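Local coordinates for protein XPF endonuclease (Aeropyrum pernix, PDB 2BGW) that is a structure-specific endonuclease that probably cuts single-stranded DNA in a magnesium-dependent way during nucleotide excision repair, at residues 48-53 / 77-82; 11-16 / 41-46. One frame throughout, in Å; residues are numbered along the deposited sequence.

Interaction 1: 48-53 / 77-82; sequences SIIVER and EHYETV. With MG (magnesium ion), chain E; SO4 (sulfate ion), chain G; nucleotides of chain C.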
loop_
_atom_site.group_PDB
_atom_site.type_symbol
_atom_site.label_atom_id
_atom_site.label_comp_id
_atom_site.label_asym_id
_atom_site.label_seq_id
_atom_site.Cartn_x
_atom_site.Cartn_y
_atom_site.Cartn_z
ATOM N N SER A 48 2.712 2.114 8.906
ATOM C CA SER A 48 2.531 0.929 8.085
ATOM C C SER A 48 1.456 1.088 7.018
ATOM O O SER A 48 0.969 0.087 6.474
ATOM C CB SER A 48 2.176 -0.226 8.996
ATOM O OG SER A 48 1.242 0.242 9.948
ATOM N N ILE A 49 1.096 2.337 6.729
ATOM C CA ILE A 49 0.206 2.647 5.633
ATOM C C ILE A 49 0.862 3.563 4.603
ATOM O O ILE A 49 1.171 4.714 4.892
ATOM C CB ILE A 49 -1.087 3.280 6.140
ATOM C CG1 ILE A 49 -1.779 2.306 7.106
ATOM C CG2 ILE A 49 -1.955 3.630 4.966
ATOM C CD1 ILE A 49 -3.136 2.706 7.625
ATOM N N ILE A 50 1.081 3.048 3.399
ATOM C CA ILE A 50 1.594 3.880 2.325
ATOM C C ILE A 50 0.452 4.122 1.336
ATOM O O ILE A 50 -0.421 3.260 1.155
ATOM C CB ILE A 50 2.846 3.247 1.637
ATOM C CG1 ILE A 50 3.548 4.244 0.736
ATOM C CG2 ILE A 50 2.476 2.047 0.809
ATOM C CD1 ILE A 50 4.422 5.167 1.458
ATOM N N VAL A 51 0.467 5.301 0.716
ATOM C CA VAL A 51 -0.544 5.729 -0.239
ATOM C C VAL A 51 0.144 6.121 -1.536
ATOM O O VAL A 51 1.141 6.869 -1.533
ATOM C CB VAL A 51 -1.343 6.954 0.301
ATOM C CG1 VAL A 51 -2.147 7.650 -0.801
ATOM C CG2 VAL A 51 -2.251 6.542 1.424
ATOM N N GLU A 52 -0.403 5.620 -2.636
ATOM C CA GLU A 52 0.098 5.890 -3.973
ATOM C C GLU A 52 -1.059 6.564 -4.656
ATOM O O GLU A 52 -2.142 6.014 -4.703
ATOM C CB GLU A 52 0.484 4.549 -4.647
ATOM C CG GLU A 52 0.909 4.557 -6.113
ATOM C CD GLU A 52 1.823 5.726 -6.489
ATOM O OE1 GLU A 52 2.768 6.063 -5.730
ATOM O OE2 GLU A 52 1.599 6.308 -7.577
ATOM N N ARG A 53 -0.858 7.783 -5.129
ATOM C CA ARG A 53 -1.942 8.566 -5.738
ATOM C C ARG A 53 -1.810 8.507 -7.231
ATOM O O ARG A 53 -0.734 8.737 -7.761
ATOM C CB ARG A 53 -1.889 10.026 -5.315
ATOM C CG ARG A 53 -2.958 10.866 -5.946
ATOM C CD ARG A 53 -2.605 12.335 -5.855
ATOM N NE ARG A 53 -3.496 13.190 -6.639
ATOM C CZ ARG A 53 -3.104 13.953 -7.661
ATOM N NH1 ARG A 53 -1.833 13.978 -8.028
ATOM N NH2 ARG A 53 -3.980 14.709 -8.310
ATOM N N GLU A 77 5.260 -5.338 -0.781
ATOM C CA GLU A 77 6.398 -5.972 -0.099
ATOM C C GLU A 77 6.845 -5.159 1.108
ATOM O O GLU A 77 7.245 -5.714 2.108
ATOM C CB GLU A 77 7.591 -6.054 -1.046
ATOM C CG GLU A 77 8.735 -6.968 -0.601
ATOM C CD GLU A 77 9.995 -6.855 -1.483
ATOM O OE1 GLU A 77 9.958 -6.303 -2.612
ATOM O OE2 GLU A 77 11.053 -7.348 -1.034
ATOM N N HIS A 78 6.772 -3.841 1.015
ATOM C CA HIS A 78 7.378 -3.012 2.027
ATOM C C HIS A 78 6.431 -2.435 3.079
ATOM O O HIS A 78 6.866 -2.063 4.155
ATOM C CB HIS A 78 8.171 -1.910 1.349
ATOM C CG HIS A 78 9.328 -2.420 0.553
ATOM N ND1 HIS A 78 9.188 -2.953 -0.709
ATOM C CD2 HIS A 78 10.645 -2.505 0.850
ATOM C CE1 HIS A 78 10.367 -3.335 -1.158
ATOM N NE2 HIS A 78 11.269 -3.076 -0.230
ATOM N N TYR A 79 5.143 -2.348 2.796
ATOM C CA TYR A 79 4.251 -1.776 3.774
ATOM C C TYR A 79 3.177 -2.721 4.055
ATOM O O TYR A 79 2.796 -3.527 3.217
ATOM C CB TYR A 79 3.673 -0.482 3.285
ATOM C CG TYR A 79 4.725 0.562 3.207
ATOM C CD1 TYR A 79 5.561 0.637 2.109
ATOM C CD2 TYR A 79 4.924 1.456 4.248
ATOM C CE1 TYR A 79 6.548 1.591 2.038
ATOM C CE2 TYR A 79 5.920 2.423 4.186
ATOM C CZ TYR A 79 6.722 2.479 3.078
ATOM O OH TYR A 79 7.708 3.418 2.976
ATOM N N GLU A 80 2.663 -2.659 5.259
ATOM C CA GLU A 80 1.728 -3.696 5.641
ATOM C C GLU A 80 0.330 -3.451 5.025
ATOM O O GLU A 80 -0.473 -4.368 4.885
ATOM C CB GLU A 80 1.771 -3.863 7.160
ATOM C CG GLU A 80 0.718 -3.151 7.946
ATOM C CD GLU A 80 -0.165 -4.162 8.681
ATOM O OE1 GLU A 80 -0.431 -5.248 8.079
ATOM O OE2 GLU A 80 -0.570 -3.880 9.848
ATOM N N THR A 81 0.094 -2.206 4.622
ATOM C CA THR A 81 -1.180 -1.760 4.116
ATOM C C THR A 81 -0.895 -0.781 2.997
ATOM O O THR A 81 -0.245 0.243 3.194
ATOM C CB THR A 81 -2.008 -1.098 5.247
ATOM O OG1 THR A 81 -2.375 -2.092 6.208
ATOM C CG2 THR A 81 -3.277 -0.490 4.730
ATOM N N VAL A 82 -1.384 -1.097 1.811
ATOM C CA VAL A 82 -1.139 -0.259 0.641
ATOM C C VAL A 82 -2.453 0.260 0.095
ATOM O O VAL A 82 -3.322 -0.513 -0.254
ATOM C CB VAL A 82 -0.413 -1.061 -0.497
ATOM C CG1 VAL A 82 -0.057 -0.153 -1.626
ATOM C CG2 VAL A 82 0.842 -1.714 0.013
HETATM MG MG MG E . 1.899 8.548 -7.859
HETATM S S SO4 G . -1.019 16.110 -10.749
HETATM O O1 SO4 G . -0.420 15.935 -9.428
HETATM O O2 SO4 G . -1.067 14.791 -11.395
HETATM O O3 SO4 G . -2.388 16.642 -10.628
HETATM O O4 SO4 G . -0.185 17.088 -11.460
ATOM P P DA C 15 10.410 -11.395 -4.595
ATOM O OP1 DA C 15 11.138 -12.157 -5.625
ATOM O OP2 DA C 15 10.942 -10.080 -4.151
ATOM O "O5'" DA C 15 8.920 -11.200 -5.127
ATOM C "C5'" DA C 15 8.280 -12.386 -5.608
ATOM C "C4'" DA C 15 6.788 -12.168 -5.700
ATOM O "O4'" DA C 15 6.271 -11.909 -4.363
ATOM C "C3'" DA C 15 6.449 -10.930 -6.531
ATOM O "O3'" DA C 15 5.838 -11.296 -7.774
ATOM C "C2'" DA C 15 5.527 -10.096 -5.641
ATOM C "C1'" DA C 15 5.155 -11.064 -4.512
ATOM N N9 DA C 15 4.803 -10.320 -3.301
ATOM C C8 DA C 15 5.547 -9.359 -2.670
ATOM N N7 DA C 15 4.934 -8.831 -1.633
ATOM C C5 DA C 15 3.705 -9.477 -1.590
ATOM C C6 DA C 15 2.588 -9.345 -0.732
ATOM N N6 DA C 15 2.536 -8.505 0.310
ATOM N N1 DA C 15 1.523 -10.130 -0.988
ATOM C C2 DA C 15 1.594 -10.968 -2.031
ATOM N N3 DA C 15 2.575 -11.169 -2.913
ATOM C C4 DA C 15 3.609 -10.385 -2.625
#
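Ile50 lies over one face of the Tyr79 ring, its CB 3.7 Å from the ring centroid and only 13° off the normal, a CH-pi contact. With CG1 anti to the backbone N (chi1 -168°), the two branches diverge across the ring: CG2 reaches Tyr79 CG at 3.6 Å, while CD1 follows the ring outward to CZ at 3.9 Å. Tyr79 OH is held by Glu158, which fixes the far end of the ring. Leu75 of helix 67-78 packs against both Ile50 and Val82. Beneath this cluster Ile50 N gives a hydrogen bond to Thr81 O (3.1 Å) that runs almost along the C=O axis. Strands 49-55 and 81-87 are parallel, and the two helices between them complete a beta-alpha-beta crossover in the ERCC4 nuclease domain. On the opposite face of the sheet Ile49 and Thr81 stand side by side, CG1 to CB 3.9 Å, and Leu111 of the second subunit packs on Ile49. The start of the pairing is looser. Thr81 N makes a weak, bent bond to Ser48 O (121°), and Ser48 CB meets CG of Glu80, whose side chain is exposed. The backbone of Glu77 meets the DNA, its CA 3.6 Å from N7 of DA15 of chain C. Glu52 OE2, at the far end, binds magnesium at 2.3 Å.

Interaction 2: 11-16 / 41-46; sequences VYVDVR and GDYLVS. With MG (magnesium ion), chain E; SO4 (sulfate ion), chain H.
Asp42 OD2 binds the magnesium ion at 2.4 Å and also accepts a hydrogen bond from Arg53 N, so one carboxylate oxygen serves both the metal and the neighbouring strand. Glu52 and Arg53 complete the metal site. Behind the carboxylate, Asp42 O is gripped by Asp14 N at 2.8 Å, the donor standing above the carbonyl plane. Asp14 has its CG anti to the backbone N; OD1 accepts from Arg16 N at 2.7 Å, closing an Asx turn, and OD2 accepts from Leu38 N. An alanine at Asp14 would lose both carboxylate bonds and would probably loosen the turn after strand 10-14 and its tie to the chain leading to Asp42. Gly41 and Asp42 open the GD...ERK signature of the XPF nucleases, a branch of the PD-(D/E)XK fold; a classic beta bulge sets Asp42 and Tyr43 together opposite Val51. Farther out, the antiparallel strands are joined at the hydrogen-bonded pair Tyr12 and Leu44, whose Leu44 N to Tyr12 O bond measures 2.8 Å and whose return bond from Tyr12 N meets a lone pair of Leu44 O. On this pair's face, CB of Tyr12 lies 4.0 Å from CB of Leu44, and Leu153 O holds Tyr12 OH. On the other face, that of the non-hydrogen-bonded pair Val13 and Tyr43, Val13 CG1 abuts Tyr43 CE2 at 3.4 Å. The Tyr43 ring meets Val11 CG2 at its edge and also packs on helix 22-28 and on Ile130 of helix 123-137, and its OH is hydrogen-bonded to Glu17.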
loop_
_atom_site.group_PDB
_atom_site.type_symbol
_atom_site.label_atom_id
_atom_site.label_comp_id
_atom_site.label_asym_id
_atom_site.label_seq_id
_atom_site.Cartn_x
_atom_site.Cartn_y
_atom_site.Cartn_z
ATOM N N VAL A 11 1.491 13.796 7.934
ATOM C CA VAL A 11 1.831 12.873 6.860
ATOM C C VAL A 11 2.997 13.432 6.093
ATOM O O VAL A 11 3.196 14.640 6.076
ATOM C CB VAL A 11 0.652 12.613 5.875
ATOM C CG1 VAL A 11 -0.606 12.187 6.614
ATOM C CG2 VAL A 11 0.364 13.807 4.996
ATOM N N TYR A 12 3.760 12.548 5.456
ATOM C CA TYR A 12 4.841 12.938 4.559
ATOM C C TYR A 12 4.461 12.764 3.096
ATOM O O TYR A 12 3.970 11.705 2.713
ATOM C CB TYR A 12 6.050 12.061 4.823
ATOM C CG TYR A 12 6.801 12.390 6.069
ATOM C CD1 TYR A 12 6.454 11.800 7.282
ATOM C CD2 TYR A 12 7.876 13.283 6.043
ATOM C CE1 TYR A 12 7.150 12.088 8.449
ATOM C CE2 TYR A 12 8.585 13.591 7.208
ATOM C CZ TYR A 12 8.214 12.986 8.410
ATOM O OH TYR A 12 8.897 13.273 9.568
ATOM N N VAL A 13 4.719 13.793 2.284
ATOM C CA VAL A 13 4.517 13.723 0.831
ATOM C C VAL A 13 5.803 13.427 0.138
ATOM O O VAL A 13 6.793 14.122 0.371
ATOM C CB VAL A 13 4.247 15.083 0.156
ATOM C CG1 VAL A 13 3.159 14.937 -0.860
ATOM C CG2 VAL A 13 3.970 16.161 1.126
ATOM N N ASP A 14 5.808 12.486 -0.786
ATOM C CA ASP A 14 6.988 12.409 -1.608
ATOM C C ASP A 14 7.140 13.654 -2.478
ATOM O O ASP A 14 6.172 14.290 -2.854
ATOM C CB ASP A 14 7.013 11.170 -2.476
ATOM C CG ASP A 14 8.246 11.123 -3.309
ATOM O OD1 ASP A 14 8.177 11.631 -4.441
ATOM O OD2 ASP A 14 9.300 10.681 -2.800
ATOM N N VAL A 15 8.371 13.992 -2.814
ATOM C CA VAL A 15 8.633 15.186 -3.611
ATOM C C VAL A 15 7.980 15.178 -4.995
ATOM O O VAL A 15 7.405 16.185 -5.410
ATOM C CB VAL A 15 10.129 15.425 -3.741
ATOM C CG1 VAL A 15 10.409 16.524 -4.781
ATOM C CG2 VAL A 15 10.699 15.792 -2.359
ATOM N N ARG A 16 8.080 14.052 -5.704
ATOM C CA ARG A 16 7.461 13.910 -7.027
ATOM C C ARG A 16 5.966 14.277 -6.966
ATOM O O ARG A 16 5.382 14.688 -7.967
ATOM C CB ARG A 16 7.701 12.502 -7.621
ATOM C CG ARG A 16 9.165 12.230 -8.150
ATOM C CD ARG A 16 9.482 10.693 -8.375
ATOM N NE ARG A 16 10.660 10.447 -9.263
ATOM C CZ ARG A 16 11.172 9.239 -9.606
ATOM N NH1 ARG A 16 10.639 8.086 -9.156
ATOM N NH2 ARG A 16 12.244 9.178 -10.408
ATOM N N GLY A 41 6.026 5.422 -3.117
ATOM C CA GLY A 41 4.678 5.928 -2.913
ATOM C C GLY A 41 4.674 7.421 -2.706
ATOM O O GLY A 41 5.730 8.046 -2.719
ATOM N N ASP A 42 3.498 7.997 -2.467
ATOM C CA ASP A 42 3.359 9.447 -2.512
ATOM C C ASP A 42 3.025 10.032 -1.193
ATOM O O ASP A 42 3.373 11.175 -0.929
ATOM C CB ASP A 42 2.298 9.888 -3.523
ATOM C CG ASP A 42 2.452 9.202 -4.871
ATOM O OD1 ASP A 42 3.614 8.919 -5.290
ATOM O OD2 ASP A 42 1.406 8.915 -5.499
ATOM N N TYR A 43 2.334 9.267 -0.364
ATOM C CA TYR A 43 2.001 9.753 0.954
ATOM C C TYR A 43 2.271 8.702 1.998
ATOM O O TYR A 43 1.756 7.600 1.898
ATOM C CB TYR A 43 0.538 10.173 1.017
ATOM C CG TYR A 43 0.246 11.362 0.186
ATOM C CD1 TYR A 43 -0.120 11.216 -1.147
ATOM C CD2 TYR A 43 0.354 12.630 0.700
ATOM C CE1 TYR A 43 -0.384 12.308 -1.946
ATOM C CE2 TYR A 43 0.086 13.733 -0.081
ATOM C CZ TYR A 43 -0.276 13.555 -1.408
ATOM O OH TYR A 43 -0.534 14.626 -2.210
ATOM N N LEU A 44 3.083 9.054 2.990
ATOM C CA LEU A 44 3.253 8.221 4.161
ATOM C C LEU A 44 2.220 8.610 5.233
ATOM O O LEU A 44 2.251 9.703 5.803
ATOM C CB LEU A 44 4.698 8.306 4.687
ATOM C CG LEU A 44 4.969 7.395 5.896
ATOM C CD1 LEU A 44 5.054 5.922 5.523
ATOM C CD2 LEU A 44 6.181 7.818 6.642
ATOM N N VAL A 45 1.326 7.693 5.540
ATOM C CA VAL A 45 0.176 7.996 6.373
ATOM C C VAL A 45 0.329 7.599 7.858
ATOM O O VAL A 45 -0.042 8.341 8.742
ATOM C CB VAL A 45 -1.077 7.376 5.736
ATOM C CG1 VAL A 45 -2.232 7.378 6.692
ATOM C CG2 VAL A 45 -1.412 8.144 4.514
ATOM N N SER A 46 0.859 6.427 8.129
ATOM C CA SER A 46 1.093 5.998 9.477
ATOM C C SER A 46 2.288 5.102 9.274
ATOM O O SER A 46 2.754 4.982 8.148
ATOM C CB SER A 46 -0.123 5.239 10.005
ATOM O OG SER A 46 -0.150 3.885 9.580
HETATM MG MG MG E . 1.899 8.548 -7.859
HETATM S S SO4 H . 7.483 3.986 -6.593
HETATM O O1 SO4 H . 8.719 4.734 -6.262
HETATM O O2 SO4 H . 6.665 3.767 -5.396
HETATM O O3 SO4 H . 6.607 4.820 -7.416
HETATM O O4 SO4 H . 7.809 2.695 -7.272
#

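In the fold
From the N terminus, strand 10-14 runs into helix 22-28 and strand 32-36, which returns to flank it; the chain then reaches 41-46, and interaction 2 closes this first loop. A short turn leads directly from strand 43-46 to strand 49-55, its antiparallel neighbour. Helices 56-65 and 67-78 then carry the chain to strand 81-87, where interaction 1 closes the second loop. The two loops follow in series, neither nesting nor crossing. Strands 43-46 and 49-55 link them in one mixed sheet: interaction 2 joins strands 10-14 and 32-36 to this pair, interaction 1 joins strand 81-87, beyond which lies 116-120. Both reach the same magnesium site, with Asp42 in interaction 2 and Glu52 and Arg53 in interaction 1.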